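Local coordinates for protein lipase (Acinetobacter baumannii, PDB 4OPM) that probably hydrolyses ester bonds of lipids as a triacylglycerol lipase of the alpha/beta hydrolase fold, at residues A152-I155 and Y156-D159; N175-L178 and K179-F183. One frame throughout, in Å; residues are numbered along the deposited sequence.

Contact 1 (152-159) and contact 2 (175-183) are two short helical pieces that follow one another between strands 137-143 and 237-242 of the alpha/beta hydrolase sheet. Their centres are about 17 Å apart, yet they meet at one point, where Tyr-156 OH of contact 1 packs 4.2 Å from Gln-180 CG of contact 2. Leu-166 touches Tyr-156 of contact 1 and Leu-177 and Gln-180 of contact 2. Both approach the probable Ser-120/His-274/Asp-245 triad: the side chain of Thr-181 touches it, while that of Thr-154 is merely near. Polyethylene glycol, probably from the crystallisation liquor though it may mark a pocket, comes within about 4 Å (nearest atoms) of the side chains of Leu-157 and Thr-181.

Contact 1: residues A152-I155 and Y156-D159; sequences ANTI and YLKD
Ala-152 starts the contact with its single methyl carbon: CB sits 3.7 Å from Leu-157 CB and also touches Leu-157 CD1. Asn-153 runs alongside the extended chain of Lys-158, both side chains pointing the same way, and its OD1 takes a weak hydrogen bond from Lys-158 NZ at 3.5 Å. The backbone N of Asn-153 is bonded to Asn-249 OD1, which ties this loop to the loop after strand 237-242. Thr-154 is the N-cap of helix 155-158. Its OG1 lies between the backbone N and the carbonyl carbon (chi1 70°), a rotation that turns it back to the helix start, where it accepts a weak capping bond from Leu-157 N at 3.3 Å. The same oxygen is hydrogen-bonded to Ile-247 O, so one hydroxyl links the helix start to the Asn-249 loop. Thr-154 O takes the first regular helical bond, from Lys-158 N at 3.1 Å (N-H...O 162°), and Lys-158 CG passes 3.4 Å from that carbonyl oxygen. In one of the two conformers modelled for Ile-155, the branch methyl CG2 lies over the centre of the Tyr-156 ring, 3.9 Å from its centroid and 6° off the normal, a CH-pi contact tied to that conformer. Ile-155 O receives Asp-159 N at 3.0 Å; Asp-159 is already leaving helical geometry, and its OD1 bonds to Thr-161 OG1.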
ATOM      1  N   ALA A 152     -10.276  -9.989 -14.376  1.00 25.40           N
ATOM      2  CA  ALA A 152      -9.788 -10.788 -13.248  1.00 24.37           C
ATOM      3  C   ALA A 152      -9.590 -12.236 -13.679  1.00 28.37           C
ATOM      4  O   ALA A 152     -10.494 -12.833 -14.287  1.00 27.85           O
ATOM      5  CB  ALA A 152     -10.778 -10.720 -12.099  1.00 25.18           C
ATOM      6  N   ASN A 153      -8.404 -12.788 -13.407  1.00 25.22           N
ATOM      7  CA  ASN A 153      -8.104 -14.157 -13.820  1.00 25.95           C
ATOM      8  C   ASN A 153      -7.169 -14.853 -12.816  1.00 30.33           C
ATOM      9  O   ASN A 153      -6.269 -15.598 -13.205  1.00 32.75           O
ATOM     10  CB  ASN A 153      -7.523 -14.180 -15.254  1.00 29.09           C
ATOM     11  CG  ASN A 153      -7.546 -15.534 -15.924  1.00 56.56           C
ATOM     12  OD1 ASN A 153      -8.381 -16.402 -15.626  1.00 47.78           O
ATOM     13  ND2 ASN A 153      -6.601 -15.748 -16.828  1.00 51.81           N
ATOM     14  N   THR A 154      -7.359 -14.575 -11.517  1.00 23.06           N
ATOM     15  CA  THR A 154      -6.642 -15.283 -10.463  1.00 21.46           C
ATOM     16  C   THR A 154      -7.682 -15.865  -9.527  1.00 24.99           C
ATOM     17  O   THR A 154      -8.800 -15.348  -9.472  1.00 23.84           O
ATOM     18  CB  THR A 154      -5.650 -14.404  -9.689  1.00 20.93           C
ATOM     19  OG1 THR A 154      -6.380 -13.473  -8.890  1.00 20.40           O
ATOM     20  CG2 THR A 154      -4.607 -13.732 -10.572  1.00 21.28           C
ATOM     21  N   ILE A 155      -7.304 -16.895  -8.762  1.00 22.22           N
ATOM     22  CA  ILE A 155      -8.204 -17.541  -7.811  0.60 22.94           C
ATOM     23  C   ILE A 155      -8.600 -16.549  -6.681  1.00 26.02           C
ATOM     24  O   ILE A 155      -9.725 -16.618  -6.187  1.00 26.26           O
ATOM     25  CB  ILE A 155      -7.567 -18.863  -7.274  0.60 26.48           C
ATOM     26  CG1 ILE A 155      -8.608 -19.814  -6.678  0.60 27.69           C
ATOM     27  CG2 ILE A 155      -6.378 -18.631  -6.319  0.60 26.11           C
ATOM     28  CD1 ILE A 155      -9.544 -20.542  -7.699  0.60 37.87           C
ATOM     29  N   TYR A 156      -7.696 -15.612  -6.301  1.00 23.56           N
ATOM     30  CA  TYR A 156      -7.958 -14.640  -5.229  1.00 22.25           C
ATOM     31  C   TYR A 156      -9.017 -13.618  -5.626  1.00 26.89           C
ATOM     32  O   TYR A 156      -9.803 -13.207  -4.773  1.00 27.62           O
ATOM     33  CB  TYR A 156      -6.658 -13.931  -4.804  1.00 21.89           C
ATOM     34  CG  TYR A 156      -5.546 -14.921  -4.535  1.00 21.58           C
ATOM     35  CD1 TYR A 156      -5.554 -15.709  -3.387  1.00 23.71           C
ATOM     36  CD2 TYR A 156      -4.539 -15.138  -5.469  1.00 20.96           C
ATOM     37  CE1 TYR A 156      -4.569 -16.669  -3.161  1.00 22.65           C
ATOM     38  CE2 TYR A 156      -3.541 -16.089  -5.250  1.00 21.32           C
ATOM     39  CZ  TYR A 156      -3.559 -16.849  -4.090  1.00 24.81           C
ATOM     40  OH  TYR A 156      -2.609 -17.811  -3.848  1.00 23.02           O
ATOM     41  N   LEU A 157      -9.033 -13.202  -6.902  1.00 22.19           N
ATOM     42  CA  LEU A 157     -10.016 -12.227  -7.387  1.00 22.61           C
ATOM     43  C   LEU A 157     -11.363 -12.907  -7.670  1.00 27.63           C
ATOM     44  O   LEU A 157     -12.415 -12.322  -7.395  1.00 27.33           O
ATOM     45  CB  LEU A 157      -9.511 -11.499  -8.658  1.00 21.89           C
ATOM     46  CG  LEU A 157      -8.288 -10.569  -8.517  1.00 25.98           C
ATOM     47  CD1 LEU A 157      -7.793 -10.127  -9.893  1.00 26.47           C
ATOM     48  CD2 LEU A 157      -8.616  -9.332  -7.658  1.00 26.05           C
ATOM     49  N   LYS A 158     -11.325 -14.124  -8.249  1.00 25.74           N
ATOM     50  CA  LYS A 158     -12.531 -14.882  -8.610  1.00 26.68           C
ATOM     51  C   LYS A 158     -13.285 -15.347  -7.361  1.00 31.55           C
ATOM     52  O   LYS A 158     -14.525 -15.322  -7.342  1.00 30.57           O
ATOM     53  CB  LYS A 158     -12.187 -16.065  -9.521  1.00 29.46           C
ATOM     54  CG  LYS A 158     -11.817 -15.644 -10.942  1.00 45.46           C
ATOM     55  CD  LYS A 158     -11.550 -16.851 -11.828  1.00 58.55           C
ATOM     56  CE  LYS A 158     -11.272 -16.456 -13.257  1.00 68.55           C
ATOM     57  NZ  LYS A 158     -11.261 -17.637 -14.158  1.00 79.76           N
ATOM     58  N   ASP A 159     -12.547 -15.736  -6.318  1.00 28.13           N
ATOM     59  CA  ASP A 159     -13.127 -16.145  -5.045  1.00 28.25           C
ATOM     60  C   ASP A 159     -12.220 -15.656  -3.909  1.00 30.99           C
ATOM     61  O   ASP A 159     -11.282 -16.369  -3.528  1.00 29.94           O
ATOM     62  CB  ASP A 159     -13.381 -17.668  -4.978  1.00 30.49           C
ATOM     63  CG  ASP A 159     -14.063 -18.132  -3.696  1.00 37.50           C
ATOM     64  OD1 ASP A 159     -14.341 -17.277  -2.820  1.00 36.53           O
ATOM     65  OD2 ASP A 159     -14.293 -19.349  -3.556  1.00 46.71           O
TER

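Contact 2: residues N175-L178 and K179-F183; sequences NYLL and KQTMF
Leu-177 O gathers three hydrogen bonds from the last residues of helix 173-181. Thr-181 N approaches nearly along the C=O axis at 2.9 Å, whereas Gln-180 N and Thr-181 OG1 stand above the carbonyl plane, the hydroxyl donating to Leu-177 O over 3.1 Å. Thr-181 OG1 gets there because chi1 of 61° folds it back between the backbone N and the carbonyl carbon. Two residues earlier, Asn-175 O accepts from Lys-179 N at 3.2 Å and also from a water, which in turn accepts from Asn-175 ND2 and weakly from Lys-179 NZ. Met-182 N bonds to Leu-178 O. The apolar contact, Leu-177 CD1 to Thr-181 CG2 at 3.6 Å, is spaced i to i+4. In the CH-pi class, Gln-180 CG sits over one face of the Tyr-176 ring, 4.2 Å from its centroid and 27° off the normal. This helix end belongs to the insertion where alpha/beta hydrolases commonly carry a cap, and the Thr-181 side chain touches the probable triad. Around this turn, helix 190-220 is touched by Asn-175 and Leu-178 through Leu-193 and by Leu-177 through Met-200, while Lys-179 O accepts from Lys-246 NZ, in the loop that follows strand 237-242.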
ATOM      1  N   ASN A 175       6.992 -17.679   4.577  1.00 21.29           N
ATOM      2  CA  ASN A 175       7.684 -18.195   3.393  1.00 21.89           C
ATOM      3  C   ASN A 175       6.683 -18.534   2.281  1.00 25.01           C
ATOM      4  O   ASN A 175       6.940 -18.222   1.112  1.00 24.31           O
ATOM      5  CB  ASN A 175       8.543 -19.413   3.724  1.00 24.68           C
ATOM      6  CG  ASN A 175       9.973 -19.041   4.049  1.00 49.53           C
ATOM      7  OD1 ASN A 175      10.491 -19.372   5.117  1.00 43.42           O
ATOM      8  ND2 ASN A 175      10.644 -18.333   3.140  1.00 42.11           N
ATOM      9  N   TYR A 176       5.525 -19.126   2.650  1.00 21.79           N
ATOM     10  CA  TYR A 176       4.475 -19.450   1.678  1.00 21.19           C
ATOM     11  C   TYR A 176       3.947 -18.161   1.023  1.00 22.80           C
ATOM     12  O   TYR A 176       3.822 -18.086  -0.207  1.00 21.54           O
ATOM     13  CB  TYR A 176       3.317 -20.234   2.341  1.00 22.72           C
ATOM     14  CG  TYR A 176       2.222 -20.563   1.349  1.00 22.67           C
ATOM     15  CD1 TYR A 176       2.363 -21.617   0.448  1.00 24.46           C
ATOM     16  CD2 TYR A 176       1.087 -19.760   1.241  1.00 23.22           C
ATOM     17  CE1 TYR A 176       1.386 -21.887  -0.509  1.00 22.38           C
ATOM     18  CE2 TYR A 176       0.098 -20.027   0.291  1.00 23.81           C
ATOM     19  CZ  TYR A 176       0.257 -21.087  -0.586  1.00 26.63           C
ATOM     20  OH  TYR A 176      -0.698 -21.356  -1.532  1.00 24.27           O
ATOM     21  N   LEU A 177       3.642 -17.149   1.851  1.00 20.33           N
ATOM     22  CA  LEU A 177       3.136 -15.859   1.369  1.00 19.77           C
ATOM     23  C   LEU A 177       4.114 -15.212   0.387  1.00 21.08           C
ATOM     24  O   LEU A 177       3.688 -14.774  -0.685  1.00 19.37           O
ATOM     25  CB  LEU A 177       2.851 -14.895   2.537  1.00 19.63           C
ATOM     26  CG  LEU A 177       2.354 -13.495   2.141  1.00 23.12           C
ATOM     27  CD1 LEU A 177       0.980 -13.565   1.480  1.00 23.82           C
ATOM     28  CD2 LEU A 177       2.318 -12.568   3.338  1.00 23.46           C
ATOM     29  N   LEU A 178       5.413 -15.182   0.733  1.00 18.05           N
ATOM     30  CA  LEU A 178       6.440 -14.574  -0.128  1.00 18.41           C
ATOM     31  C   LEU A 178       6.492 -15.250  -1.496  1.00 20.62           C
ATOM     32  O   LEU A 178       6.685 -14.561  -2.503  1.00 20.57           O
ATOM     33  CB  LEU A 178       7.830 -14.619   0.518  1.00 19.39           C
ATOM     34  CG  LEU A 178       7.992 -13.869   1.845  1.00 25.63           C
ATOM     35  CD1 LEU A 178       9.313 -14.212   2.503  1.00 27.32           C
ATOM     36  CD2 LEU A 178       7.910 -12.395   1.654  1.00 30.84           C
ATOM     37  N   LYS A 179       6.284 -16.586  -1.533  1.00 18.51           N
ATOM     38  CA  LYS A 179       6.285 -17.366  -2.780  1.00 18.41           C
ATOM     39  C   LYS A 179       5.103 -16.978  -3.673  1.00 22.52           C
ATOM     40  O   LYS A 179       5.176 -17.164  -4.890  1.00 22.74           O
ATOM     41  CB  LYS A 179       6.261 -18.878  -2.498  1.00 21.34           C
ATOM     42  CG  LYS A 179       7.629 -19.409  -2.062  1.00 38.15           C
ATOM     43  CD  LYS A 179       7.574 -20.877  -1.632  1.00 53.26           C
ATOM     44  CE  LYS A 179       8.947 -21.508  -1.503  1.00 65.21           C
ATOM     45  NZ  LYS A 179       9.677 -21.044  -0.293  1.00 75.32           N
ATOM     46  N   GLN A 180       4.013 -16.455  -3.076  1.00 18.29           N
ATOM     47  CA  GLN A 180       2.848 -16.055  -3.870  1.00 17.08           C
ATOM     48  C   GLN A 180       2.883 -14.585  -4.249  1.00 19.38           C
ATOM     49  O   GLN A 180       2.319 -14.213  -5.276  1.00 19.56           O
ATOM     50  CB  GLN A 180       1.511 -16.332  -3.125  1.00 18.25           C
ATOM     51  CG  GLN A 180       1.363 -17.712  -2.444  1.00 20.38           C
ATOM     52  CD  GLN A 180       1.955 -18.882  -3.194  1.00 27.78           C
ATOM     53  OE1 GLN A 180       2.766 -19.636  -2.644  1.00 25.90           O
ATOM     54  NE2 GLN A 180       1.598 -19.052  -4.461  1.00 18.82           N
ATOM     55  N   THR A 181       3.479 -13.733  -3.397  1.00 15.79           N
ATOM     56  CA  THR A 181       3.407 -12.288  -3.602  1.00 15.76           C
ATOM     57  C   THR A 181       4.622 -11.691  -4.310  1.00 19.44           C
ATOM     58  O   THR A 181       4.565 -10.530  -4.700  1.00 19.32           O
ATOM     59  CB  THR A 181       3.193 -11.565  -2.257  1.00 21.81           C
ATOM     60  OG1 THR A 181       4.295 -11.839  -1.387  1.00 26.03           O
ATOM     61  CG2 THR A 181       1.899 -11.966  -1.595  1.00 22.69           C
HETATM   62  N   MSE A 182       5.737 -12.426  -4.399  1.00 15.87           N
HETATM   63  CA  MSE A 182       6.920 -11.864  -5.041  1.00 15.15           C
HETATM   64  C   MSE A 182       7.572 -12.844  -5.998  1.00 20.19           C
HETATM   65  O   MSE A 182       7.593 -14.047  -5.739  1.00 21.09           O
HETATM   66  CB  MSE A 182       7.946 -11.391  -3.989  1.00 16.71           C
HETATM   67  CG  MSE A 182       7.405 -10.263  -3.124  1.00 21.17           C
HETATM   68 SE   MSE A 182       8.777  -9.483  -2.017  0.75 27.42          SE
HETATM   69  CE  MSE A 182       8.869 -10.686  -0.884  1.00 23.87           C
ATOM     70  N   PHE A 183       8.105 -12.311  -7.106  1.00 16.04           N
ATOM     71  CA  PHE A 183       8.854 -13.080  -8.100  1.00 15.34           C
ATOM     72  C   PHE A 183      10.356 -12.847  -7.883  1.00 19.64           C
ATOM     73  O   PHE A 183      11.164 -13.769  -8.028  1.00 19.22           O
ATOM     74  CB  PHE A 183       8.447 -12.684  -9.526  1.00 16.82           C
ATOM     75  CG  PHE A 183       9.005 -13.625 -10.574  1.00 18.09           C
ATOM     76  CD1 PHE A 183       8.337 -14.803 -10.900  1.00 21.87           C
ATOM     77  CD2 PHE A 183      10.200 -13.337 -11.226  1.00 20.41           C
ATOM     78  CE1 PHE A 183       8.836 -15.662 -11.890  1.00 23.47           C
ATOM     79  CE2 PHE A 183      10.707 -14.205 -12.209  1.00 23.15           C
ATOM     80  CZ  PHE A 183      10.029 -15.360 -12.525  1.00 22.69           C
TER
HETATM   81  O   HOH W   1       9.677 -17.838   0.547  1.00 26.23           O